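Local coordinates for RNA-directed RNA polymerase (Infectious pancreatic necrosis virus, PDB 3ZED), which probably copies viral RNA from ribonucleoside triphosphates and occurs both free and covalently linked to the genomic RNA, at residues B[322-336]-B[466-478]. Numbering follows the deposited sequence.
Sequences WSAPYPTHLLLSMVS and TYGQGSGNAFTFL
The CA of G470 sits over one face of the W322 indole, 3.4 Å above the ring plane and offset toward the rim, a closeness that only a residue without a side chain there permits. With CG anti to the backbone N (chi1 -168°), W322 swings its ring under the glycine. At the ring edge NE1 makes a weak bond to T466 OG1 while giving its main hydrogen bond to S456 O. Next to it W322 N donates to S471 O at 2.8 Å.

Beyond the type II turn G470–N473, the chain runs along helix 326-340. A474 CB sits 3.6 Å from S333 OG, beside H329 and against L332 CB. One water joins H329 ND1 to A474 N; a second joins S336 OG to A474 O, donating to that carbonyl at 2.8 Å. F475 turns its ring edge to the helix, with L332 O in the ring plane 3.5 Å from CE1, and M415, M419 and L422 of helix 412-426 pack on its side chain.

The loop is also braced from within. N473 OD1 takes F475 N in an Asx turn, while N473 ND2 grips G470 O at 2.8 Å, on the opposite face of that carbonyl from N473 N.

The GSGN loop leading into helix 476-493 matches motif B of the polymerase palm, here packed on helix 326-340. Polar groups of the loop backbone are thus met on this side by a direct bond from W322 to S471 and by two waters at A474, while apolar packing of A474 and F475 accounts for much of the rest.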
# COMPACT_ATOMS: atom_id res chain seq x y z
N TRP B 322 -8.99 -0.02 6.29
CA TRP B 322 -10.29 0.17 5.64
C TRP B 322 -10.43 -1.02 4.70
O TRP B 322 -9.79 -1.08 3.64
CB TRP B 322 -10.31 1.51 4.92
CG TRP B 322 -11.66 1.97 4.45
CD1 TRP B 322 -12.51 2.81 5.11
CD2 TRP B 322 -12.25 1.72 3.16
NE1 TRP B 322 -13.61 3.09 4.32
CE2 TRP B 322 -13.48 2.42 3.12
CE3 TRP B 322 -11.87 0.96 2.04
CZ2 TRP B 322 -14.33 2.39 2.01
CZ3 TRP B 322 -12.70 0.93 0.93
CH2 TRP B 322 -13.92 1.63 0.92
N SER B 323 -11.17 -2.04 5.16
CA SER B 323 -11.22 -3.27 4.42
C SER B 323 -12.32 -3.21 3.34
O SER B 323 -13.51 -3.42 3.61
CB SER B 323 -11.37 -4.45 5.37
OG SER B 323 -11.13 -5.66 4.68
N ALA B 324 -11.88 -2.91 2.11
CA ALA B 324 -12.71 -2.75 0.92
C ALA B 324 -13.47 -4.00 0.57
O ALA B 324 -12.89 -5.10 0.59
CB ALA B 324 -11.84 -2.36 -0.28
N PRO B 325 -14.77 -3.85 0.22
CA PRO B 325 -15.54 -5.00 -0.28
C PRO B 325 -14.81 -5.68 -1.44
O PRO B 325 -14.26 -4.99 -2.30
CB PRO B 325 -16.85 -4.36 -0.74
CG PRO B 325 -16.96 -3.13 0.09
CD PRO B 325 -15.58 -2.61 0.15
N TYR B 326 -14.79 -7.01 -1.45
CA TYR B 326 -14.14 -7.83 -2.48
C TYR B 326 -14.49 -7.33 -3.92
O TYR B 326 -13.54 -7.12 -4.68
CB TYR B 326 -14.49 -9.32 -2.28
CG TYR B 326 -13.71 -10.34 -3.10
CD1 TYR B 326 -12.68 -9.94 -3.96
CD2 TYR B 326 -13.94 -11.70 -2.96
CE1 TYR B 326 -11.95 -10.87 -4.69
CE2 TYR B 326 -13.20 -12.64 -3.68
CZ TYR B 326 -12.22 -12.22 -4.56
OH TYR B 326 -11.54 -13.14 -5.31
N PRO B 327 -15.76 -7.09 -4.32
CA PRO B 327 -16.03 -6.64 -5.71
C PRO B 327 -15.36 -5.31 -6.06
O PRO B 327 -14.82 -5.19 -7.16
CB PRO B 327 -17.56 -6.54 -5.76
CG PRO B 327 -18.04 -7.42 -4.68
CD PRO B 327 -17.04 -7.26 -3.58
N THR B 328 -15.36 -4.33 -5.12
CA THR B 328 -14.73 -3.00 -5.32
C THR B 328 -13.22 -3.16 -5.52
O THR B 328 -12.68 -2.57 -6.47
CB THR B 328 -15.07 -2.07 -4.14
OG1 THR B 328 -16.48 -1.94 -4.10
CG2 THR B 328 -14.46 -0.69 -4.28
N HIS B 329 -12.55 -3.96 -4.66
CA HIS B 329 -11.11 -4.25 -4.73
C HIS B 329 -10.74 -4.87 -6.09
O HIS B 329 -9.75 -4.47 -6.68
CB HIS B 329 -10.68 -5.17 -3.58
CG HIS B 329 -9.23 -5.52 -3.64
ND1 HIS B 329 -8.25 -4.59 -3.34
CD2 HIS B 329 -8.63 -6.67 -4.03
CE1 HIS B 329 -7.10 -5.20 -3.54
NE2 HIS B 329 -7.27 -6.45 -3.94
N LEU B 330 -11.57 -5.81 -6.58
CA LEU B 330 -11.37 -6.52 -7.85
C LEU B 330 -11.43 -5.54 -9.04
O LEU B 330 -10.53 -5.56 -9.89
CB LEU B 330 -12.45 -7.62 -7.96
CG LEU B 330 -12.30 -8.72 -9.03
CD1 LEU B 330 -10.94 -9.48 -8.90
CD2 LEU B 330 -13.47 -9.69 -8.94
N LEU B 331 -12.45 -4.66 -9.08
CA LEU B 331 -12.64 -3.67 -10.16
C LEU B 331 -11.50 -2.62 -10.18
O LEU B 331 -11.00 -2.29 -11.25
CB LEU B 331 -14.00 -2.97 -10.03
CG LEU B 331 -15.25 -3.84 -10.25
CD1 LEU B 331 -16.51 -3.11 -9.76
CD2 LEU B 331 -15.40 -4.26 -11.71
N LEU B 332 -11.07 -2.13 -9.00
CA LEU B 332 -9.98 -1.17 -8.88
C LEU B 332 -8.64 -1.79 -9.33
O LEU B 332 -7.88 -1.16 -10.07
CB LEU B 332 -9.83 -0.66 -7.42
CG LEU B 332 -10.90 0.28 -6.86
CD1 LEU B 332 -10.60 0.62 -5.44
CD2 LEU B 332 -11.01 1.55 -7.67
N SER B 333 -8.37 -3.03 -8.88
CA SER B 333 -7.14 -3.78 -9.15
C SER B 333 -7.00 -4.11 -10.61
O SER B 333 -5.87 -4.20 -11.08
CB SER B 333 -7.06 -5.05 -8.30
OG SER B 333 -7.03 -4.68 -6.93
N MET B 334 -8.13 -4.24 -11.34
CA MET B 334 -8.12 -4.47 -12.79
C MET B 334 -7.53 -3.24 -13.55
O MET B 334 -7.00 -3.40 -14.63
CB MET B 334 -9.53 -4.79 -13.30
CG MET B 334 -9.93 -6.22 -13.08
SD MET B 334 -11.68 -6.54 -13.41
CE MET B 334 -11.73 -6.37 -15.19
N VAL B 335 -7.60 -2.04 -12.95
CA VAL B 335 -7.07 -0.81 -13.57
C VAL B 335 -5.57 -0.65 -13.22
O VAL B 335 -4.75 -0.36 -14.09
CB VAL B 335 -7.90 0.45 -13.15
CG1 VAL B 335 -7.36 1.73 -13.80
CG2 VAL B 335 -9.39 0.27 -13.47
N SER B 336 -5.21 -0.82 -11.94
CA SER B 336 -3.85 -0.57 -11.47
C SER B 336 -2.84 -1.70 -11.70
O SER B 336 -1.75 -1.41 -12.21
CB SER B 336 -3.85 -0.21 -9.99
OG SER B 336 -4.52 -1.20 -9.22
N THR B 466 -15.76 8.28 6.43
CA THR B 466 -14.32 8.12 6.25
C THR B 466 -13.79 9.49 5.80
O THR B 466 -14.39 10.13 4.93
CB THR B 466 -13.98 7.00 5.26
OG1 THR B 466 -14.46 5.76 5.79
CG2 THR B 466 -12.46 6.86 5.00
N TYR B 467 -12.71 9.96 6.44
CA TYR B 467 -12.04 11.20 6.04
C TYR B 467 -10.73 10.80 5.31
O TYR B 467 -9.87 10.12 5.89
CB TYR B 467 -11.81 12.14 7.24
CG TYR B 467 -13.10 12.67 7.84
CD1 TYR B 467 -13.78 11.96 8.83
CD2 TYR B 467 -13.67 13.85 7.38
CE1 TYR B 467 -14.97 12.44 9.39
CE2 TYR B 467 -14.86 14.35 7.94
CZ TYR B 467 -15.51 13.64 8.94
OH TYR B 467 -16.69 14.10 9.51
N GLY B 468 -10.64 11.15 4.02
CA GLY B 468 -9.51 10.78 3.17
C GLY B 468 -9.72 9.42 2.53
O GLY B 468 -10.84 8.92 2.50
N GLN B 469 -8.62 8.80 2.02
CA GLN B 469 -8.72 7.49 1.38
C GLN B 469 -8.64 6.39 2.43
O GLN B 469 -7.94 6.52 3.43
CB GLN B 469 -7.67 7.29 0.27
CG GLN B 469 -6.23 7.15 0.76
CD GLN B 469 -5.29 6.56 -0.26
OE1 GLN B 469 -5.69 5.79 -1.16
NE2 GLN B 469 -4.02 6.89 -0.15
N GLY B 470 -9.36 5.32 2.18
CA GLY B 470 -9.36 4.19 3.08
C GLY B 470 -8.06 3.43 2.99
O GLY B 470 -7.75 2.88 1.93
N SER B 471 -7.29 3.42 4.09
CA SER B 471 -5.99 2.74 4.20
C SER B 471 -6.12 1.24 3.95
O SER B 471 -6.84 0.54 4.65
CB SER B 471 -5.37 2.98 5.57
OG SER B 471 -4.04 2.50 5.61
N GLY B 472 -5.42 0.77 2.93
CA GLY B 472 -5.46 -0.63 2.55
C GLY B 472 -6.17 -0.84 1.23
O GLY B 472 -6.04 -1.92 0.64
N ASN B 473 -6.91 0.18 0.72
CA ASN B 473 -7.57 0.05 -0.59
C ASN B 473 -6.48 -0.14 -1.67
O ASN B 473 -5.32 0.22 -1.44
CB ASN B 473 -8.52 1.24 -0.89
CG ASN B 473 -7.91 2.43 -1.59
OD1 ASN B 473 -7.76 2.46 -2.81
ND2 ASN B 473 -7.58 3.46 -0.85
N ALA B 474 -6.85 -0.70 -2.83
CA ALA B 474 -5.95 -1.01 -3.96
C ALA B 474 -5.11 0.20 -4.42
O ALA B 474 -4.00 0.01 -4.90
CB ALA B 474 -6.77 -1.56 -5.12
N PHE B 475 -5.62 1.42 -4.26
CA PHE B 475 -4.91 2.63 -4.70
C PHE B 475 -4.17 3.35 -3.56
O PHE B 475 -3.68 4.46 -3.79
CB PHE B 475 -5.90 3.59 -5.40
CG PHE B 475 -6.08 3.30 -6.89
CD1 PHE B 475 -6.49 2.04 -7.33
CD2 PHE B 475 -5.85 4.29 -7.84
CE1 PHE B 475 -6.63 1.77 -8.70
CE2 PHE B 475 -6.00 4.02 -9.20
CZ PHE B 475 -6.38 2.76 -9.62
N THR B 476 -4.02 2.73 -2.37
CA THR B 476 -3.37 3.38 -1.22
C THR B 476 -1.96 3.95 -1.61
O THR B 476 -1.73 5.16 -1.46
CB THR B 476 -3.31 2.46 0.02
OG1 THR B 476 -4.64 2.10 0.41
CG2 THR B 476 -2.61 3.14 1.21
N PHE B 477 -1.06 3.08 -2.10
CA PHE B 477 0.30 3.47 -2.51
C PHE B 477 0.28 4.58 -3.56
O PHE B 477 0.99 5.58 -3.42
CB PHE B 477 1.10 2.25 -3.06
CG PHE B 477 2.44 2.64 -3.67
CD1 PHE B 477 2.53 3.08 -4.99
CD2 PHE B 477 3.61 2.58 -2.92
CE1 PHE B 477 3.75 3.52 -5.52
CE2 PHE B 477 4.83 3.01 -3.45
CZ PHE B 477 4.89 3.49 -4.74
N LEU B 478 -0.51 4.37 -4.65
CA LEU B 478 -0.59 5.28 -5.80
C LEU B 478 -1.07 6.68 -5.41
O LEU B 478 -0.45 7.66 -5.79
CB LEU B 478 -1.49 4.70 -6.92
CG LEU B 478 -0.97 3.45 -7.63
CD1 LEU B 478 -2.01 2.85 -8.53
CD2 LEU B 478 0.30 3.75 -8.40
O HOH W 1 -9.18 -2.08 -2.71
O HOH W 2 -3.48 -1.95 -6.81